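Local atomic coordinates of transcriptional regulator, MarR family (Bacillus cereus, PDB entry 4XRF), a protein that probably binds DNA as a winged helix-turn-helix transcription factor of the MarR family, and is seen here with lauric acid and isoquinoline bound. Residues 19-24 and 110-115; 36-41 and 55-60. All blocks are in the same frame, centred on the assembly; numbering follows the deposited sequence.

Contact 1. Residues 19-24 and 110-115; sequences QTELLE and EHIAKY. With DAO (lauric acid), chain F.
Glu21 and Leu22 of helix 19-24 meet His111 and Ile112 of helix 110-115. Leu22 and Ile112 touch tip to tip, their chains crossing at about a right angle. Leu22 CD1 lies 3.3 Å from Ile112 CD1, tighter than usual for two carbons. Leu22 chi2 (7°) is nearly eclipsed, which, with the tight carbon pair, suggests strain or an imperfect fit in the model. The same CD1 of Ile112 also packs on Glu21 CB at 3.7 Å. Beyond CB, the Glu21 chain bends at chi2, and its carboxylate lies against the root of the His111 side chain. Glu21 OE1 is 3.7 Å from His111 CB. The carboxylate and imidazole planes are only 13° apart. Glu21 OE2 and His111 ND1 are 4.1 Å apart, without a hydrogen bond; the nearby carboxylate may favour a protonated histidine, though its charge is not seen. Tyr115 OH approaches the same oxygen, Glu21 OE2, but only to 4.0 Å. The Tyr115 ring has His111 O over the centre of one face.

Further out, Gln8 of the second subunit packs on both Leu22 and Ile112, and Ile138 of that subunit packs on Tyr115. Away from helix 110-115, Leu23 CD2 comes within 4.0 Å of lauric acid C5, and Thr20 CG2 lies near the carboxylate atom O2. Gln19 is part of the lauric acid pocket. The two short axes pass 9.9 Å apart at 131°. This is helix-helix packing between the N-terminal and C-terminal parts of the chain, as in the helical dimerisation region of MarR proteins, here beside a fatty-acid pocket.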
# COMPACT_ATOMS: atom_id res chain seq x y z
N GLN A 19 -4.40 7.52 1.73
CA GLN A 19 -3.08 7.00 1.39
C GLN A 19 -2.42 7.74 0.21
O GLN A 19 -1.22 8.02 0.24
CB GLN A 19 -3.21 5.52 1.04
CG GLN A 19 -1.91 4.75 1.07
CD GLN A 19 -2.14 3.27 1.25
OE1 GLN A 19 -2.67 2.83 2.27
NE2 GLN A 19 -1.77 2.49 0.24
N THR A 20 -3.20 8.04 -0.81
CA THR A 20 -2.74 8.85 -1.93
C THR A 20 -2.29 10.23 -1.44
O THR A 20 -1.28 10.76 -1.88
CB THR A 20 -3.87 9.03 -2.96
OG1 THR A 20 -4.45 7.74 -3.24
CG2 THR A 20 -3.36 9.67 -4.27
N GLU A 21 -3.06 10.82 -0.53
CA GLU A 21 -2.76 12.16 -0.05
C GLU A 21 -1.53 12.15 0.87
O GLU A 21 -0.75 13.09 0.89
CB GLU A 21 -3.97 12.79 0.66
CG GLU A 21 -5.29 12.76 -0.12
CD GLU A 21 -5.27 13.54 -1.42
OE1 GLU A 21 -4.32 14.32 -1.64
OE2 GLU A 21 -6.21 13.37 -2.23
N LEU A 22 -1.33 11.05 1.59
CA LEU A 22 -0.22 10.93 2.52
C LEU A 22 1.07 10.66 1.76
O LEU A 22 2.14 11.08 2.20
CB LEU A 22 -0.48 9.83 3.57
CG LEU A 22 -1.08 10.18 4.94
CD1 LEU A 22 -1.54 11.62 5.10
CD2 LEU A 22 -2.23 9.24 5.28
N LEU A 23 0.98 9.98 0.63
CA LEU A 23 2.16 9.79 -0.21
C LEU A 23 2.61 11.14 -0.79
O LEU A 23 3.81 11.43 -0.84
CB LEU A 23 1.93 8.75 -1.31
CG LEU A 23 3.04 8.56 -2.37
CD1 LEU A 23 4.39 8.18 -1.75
CD2 LEU A 23 2.61 7.54 -3.42
N GLU A 24 1.65 11.97 -1.20
CA GLU A 24 1.96 13.33 -1.65
C GLU A 24 2.68 14.10 -0.53
O GLU A 24 3.68 14.76 -0.76
CB GLU A 24 0.68 14.07 -2.06
CG GLU A 24 0.91 15.39 -2.79
CD GLU A 24 1.23 16.56 -1.85
OE1 GLU A 24 0.99 16.44 -0.63
OE2 GLU A 24 1.73 17.60 -2.33
N GLU A 110 -3.19 19.79 1.15
CA GLU A 110 -4.35 20.68 1.27
C GLU A 110 -5.70 19.98 1.19
O GLU A 110 -6.70 20.48 1.71
CB GLU A 110 -4.28 21.84 0.25
CG GLU A 110 -3.28 22.93 0.61
CD GLU A 110 -3.67 23.72 1.87
OE1 GLU A 110 -4.66 24.49 1.80
OE2 GLU A 110 -2.99 23.58 2.91
N HIS A 111 -5.74 18.82 0.52
CA HIS A 111 -6.95 18.01 0.48
C HIS A 111 -7.32 17.49 1.88
O HIS A 111 -8.49 17.52 2.26
CB HIS A 111 -6.81 16.86 -0.53
CG HIS A 111 -6.75 17.31 -1.96
ND1 HIS A 111 -7.77 17.09 -2.86
CD2 HIS A 111 -5.79 17.98 -2.65
CE1 HIS A 111 -7.45 17.61 -4.03
NE2 HIS A 111 -6.25 18.15 -3.93
N ILE A 112 -6.31 17.04 2.64
CA ILE A 112 -6.53 16.55 4.02
C ILE A 112 -7.02 17.68 4.92
O ILE A 112 -7.94 17.48 5.72
CB ILE A 112 -5.28 15.87 4.62
CG1 ILE A 112 -4.99 14.56 3.88
CG2 ILE A 112 -5.49 15.55 6.10
CD1 ILE A 112 -3.61 14.00 4.14
N ALA A 113 -6.44 18.87 4.76
CA ALA A 113 -6.85 20.04 5.54
C ALA A 113 -8.29 20.41 5.22
O ALA A 113 -9.07 20.72 6.11
CB ALA A 113 -5.92 21.21 5.26
N LYS A 114 -8.64 20.36 3.93
CA LYS A 114 -10.01 20.61 3.47
C LYS A 114 -11.04 19.67 4.11
O LYS A 114 -12.08 20.14 4.56
CB LYS A 114 -10.10 20.54 1.94
CG LYS A 114 -11.45 20.91 1.36
CD LYS A 114 -11.39 21.13 -0.15
CE LYS A 114 -10.44 22.26 -0.53
NZ LYS A 114 -10.86 22.95 -1.79
N TYR A 115 -10.75 18.36 4.13
CA TYR A 115 -11.66 17.37 4.71
C TYR A 115 -11.88 17.64 6.19
O TYR A 115 -13.02 17.68 6.66
CB TYR A 115 -11.14 15.93 4.55
CG TYR A 115 -10.78 15.47 3.14
CD1 TYR A 115 -11.50 15.90 2.02
CD2 TYR A 115 -9.73 14.56 2.94
CE1 TYR A 115 -11.17 15.47 0.74
CE2 TYR A 115 -9.40 14.12 1.67
CZ TYR A 115 -10.11 14.57 0.58
OH TYR A 115 -9.76 14.13 -0.67
O1 DAO F . -1.18 5.24 -6.51
O2 DAO F . -0.85 7.28 -5.79
C1 DAO F . -1.11 6.08 -5.58
C2 DAO F . -1.36 5.63 -4.14
C3 DAO F . -0.96 4.17 -3.89
C4 DAO F . 0.30 4.07 -3.03
C5 DAO F . 1.52 3.74 -3.88
C6 DAO F . 2.63 3.09 -3.07
C7 DAO F . 3.80 2.69 -3.97
C8 DAO F . 4.33 1.30 -3.65
C9 DAO F . 5.28 0.82 -4.75
C10 DAO F . 5.56 -0.68 -4.69
C11 DAO F . 6.97 -0.99 -5.17
C12 DAO F . 7.06 -2.36 -5.81

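Contact 2. Residues 36-41 and 55-60. With SO4 (sulfate ion), chain K; PO4 (phosphate ion), chain C.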
# COMPACT_ATOMS: atom_id res chain seq x y z
N PHE A 36 6.64 13.60 11.41
CA PHE A 36 6.28 15.01 11.44
C PHE A 36 5.77 15.39 12.83
O PHE A 36 6.20 16.39 13.39
CB PHE A 36 5.23 15.35 10.36
CG PHE A 36 4.75 16.78 10.39
CD1 PHE A 36 5.65 17.85 10.45
CD2 PHE A 36 3.40 17.08 10.27
CE1 PHE A 36 5.21 19.16 10.46
CE2 PHE A 36 2.95 18.40 10.25
CZ PHE A 36 3.86 19.45 10.36
N TYR A 37 4.86 14.58 13.38
CA TYR A 37 4.32 14.85 14.71
C TYR A 37 5.39 14.81 15.79
O TYR A 37 5.40 15.65 16.68
CB TYR A 37 3.16 13.92 15.09
CG TYR A 37 2.39 14.55 16.22
CD1 TYR A 37 1.60 15.68 15.98
CD2 TYR A 37 2.49 14.08 17.50
CE1 TYR A 37 0.92 16.30 17.03
CE2 TYR A 37 1.81 14.69 18.54
CZ TYR A 37 1.03 15.80 18.29
OH TYR A 37 0.35 16.40 19.32
N ILE A 38 6.31 13.85 15.70
CA ILE A 38 7.47 13.86 16.59
C ILE A 38 8.22 15.20 16.56
O ILE A 38 8.47 15.79 17.61
CB ILE A 38 8.42 12.66 16.34
CG1 ILE A 38 7.76 11.37 16.87
CG2 ILE A 38 9.75 12.85 17.09
CD1 ILE A 38 8.35 10.08 16.32
N LEU A 39 8.58 15.66 15.37
CA LEU A 39 9.26 16.95 15.23
C LEU A 39 8.45 18.12 15.80
O LEU A 39 9.03 19.04 16.39
CB LEU A 39 9.62 17.23 13.75
CG LEU A 39 10.60 16.26 13.06
CD1 LEU A 39 10.92 16.75 11.65
CD2 LEU A 39 11.88 16.07 13.86
N LYS A 40 7.12 18.10 15.62
CA LYS A 40 6.27 19.13 16.22
C LYS A 40 6.31 19.12 17.74
O LYS A 40 6.35 20.18 18.36
CB LYS A 40 4.81 19.02 15.77
CG LYS A 40 4.58 19.35 14.32
CD LYS A 40 3.09 19.35 13.99
CE LYS A 40 2.36 20.59 14.49
NZ LYS A 40 0.95 20.62 13.99
N ILE A 41 6.31 17.93 18.35
CA ILE A 41 6.44 17.81 19.81
C ILE A 41 7.75 18.45 20.29
O ILE A 41 7.76 19.23 21.24
CB ILE A 41 6.35 16.35 20.30
CG1 ILE A 41 4.99 15.75 19.93
CG2 ILE A 41 6.60 16.27 21.81
CD1 ILE A 41 4.87 14.27 20.25
N LYS A 55 4.98 7.94 25.11
CA LYS A 55 3.70 8.23 25.76
C LYS A 55 2.82 9.16 24.92
O LYS A 55 1.62 8.91 24.75
CB LYS A 55 3.94 8.86 27.13
CG LYS A 55 2.90 8.48 28.16
N LYS A 56 3.40 10.24 24.40
CA LYS A 56 2.62 11.16 23.58
C LYS A 56 2.09 10.54 22.28
O LYS A 56 1.04 10.97 21.77
CB LYS A 56 3.40 12.44 23.29
CG LYS A 56 3.49 13.38 24.49
CD LYS A 56 4.60 14.41 24.26
CE LYS A 56 4.75 15.37 25.44
NZ LYS A 56 3.63 16.35 25.52
N MET A 57 2.79 9.51 21.78
CA MET A 57 2.40 8.81 20.51
C MET A 57 1.56 7.55 20.78
O MET A 57 1.10 6.88 19.84
CB MET A 57 3.63 8.39 19.69
CG MET A 57 4.64 9.48 19.34
SD MET A 57 4.04 10.71 18.18
CE MET A 57 3.80 9.78 16.67
N TYR A 58 1.44 7.19 22.07
CA TYR A 58 0.68 6.02 22.49
C TYR A 58 1.28 4.69 22.02
O TYR A 58 0.58 3.69 21.87
CB TYR A 58 -0.81 6.16 22.11
CG TYR A 58 -1.45 7.31 22.86
CD1 TYR A 58 -1.43 8.60 22.34
CD2 TYR A 58 -2.03 7.12 24.12
CE1 TYR A 58 -1.98 9.67 23.03
CE2 TYR A 58 -2.59 8.17 24.82
CZ TYR A 58 -2.57 9.45 24.25
OH TYR A 58 -3.13 10.51 24.93
N VAL A 59 2.60 4.69 21.83
CA VAL A 59 3.35 3.51 21.41
C VAL A 59 4.37 3.06 22.47
O VAL A 59 4.66 3.79 23.42
CB VAL A 59 4.09 3.77 20.06
CG1 VAL A 59 3.11 4.17 18.97
CG2 VAL A 59 5.18 4.82 20.24
N LYS A 60 4.90 1.84 22.30
CA LYS A 60 5.98 1.32 23.16
C LYS A 60 7.29 2.11 22.95
O LYS A 60 7.52 2.62 21.86
CB LYS A 60 6.25 -0.15 22.82
CG LYS A 60 5.15 -1.14 23.14
CD LYS A 60 5.04 -1.36 24.63
CE LYS A 60 4.24 -2.62 24.96
NZ LYS A 60 3.93 -2.70 26.41
S SO4 K . 1.17 16.71 22.71
O1 SO4 K . 0.82 16.02 23.98
O2 SO4 K . 2.59 17.17 22.80
O3 SO4 K . 0.31 17.90 22.51
O4 SO4 K . 1.01 15.71 21.61
P PO4 C . -1.99 19.13 16.02
O1 PO4 C . -0.65 19.21 16.69
O2 PO4 C . -2.49 17.71 16.05
O3 PO4 C . -2.95 20.06 16.74
O4 PO4 C . -1.83 19.55 14.58
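Two helices of the winged helix-turn-helix domain, 33-45 and 50-57, pack here through Lys56 and Met57 against Tyr37, Ile38 and Ile41. Lys56 starts with CB against Ile41 CD1 at 3.8 Å. Its CG is anti to the carbonyl carbon and passes sulfate O1. CD rests on Ile41 CG2 at 3.7 Å. CE continues past sulfate O2, and a bend at chi4 (-73°) turns the tip into the ion. NZ gives hydrogen bonds to sulfate O2 and O1, and Lys6 of the second subunit binds the same ion. The sulfate probably came from the crystallisation liquor.

Met57 folds back at chi2 and chi3, which brings SD among Tyr37, Ile38 and Ile41. SD sits 4.0 Å from Ile38 CG1. It makes a Met-aromatic contact at the edge of the Tyr37 ring, 83° off the ring normal and 3.8 Å from Tyr37 CD2. Ile64 of helix 61-73 and Ala9 of the second subunit also pack on Met57. Tyr58, with positive phi, forms a Schellman motif with the last helical turn. Beside Tyr37, whose ring edge faces phosphate O1, Lys40 NZ is hydrogen-bonded to phosphate O4. The Tyr37 hydroxyl donates a very short hydrogen bond, OH to sulfate O4, of 2.5 Å.

How the contacts relate
Both contacts are largely buried, and both join pairs of helices without a hydrogen bond across the segments. The centre of contact 1 lies about 15 Å from the centre of the chain, and this contact ties helix 4-29 to helix 110-116. The centre of contact 2 lies about 5 Å from the centre of the chain; it joins helices close in sequence, within the DNA-binding domain. The two centres are about 20 Å apart and the contacts do not touch, but helices 4-29 and 33-45 are consecutive. Contact 1 pairs a leucine-isoleucine touch with a carboxylate lying against a histidine. Contact 2 combines sulfur, aliphatic and aromatic groups with lysines that hold anions. The second subunit reaches both.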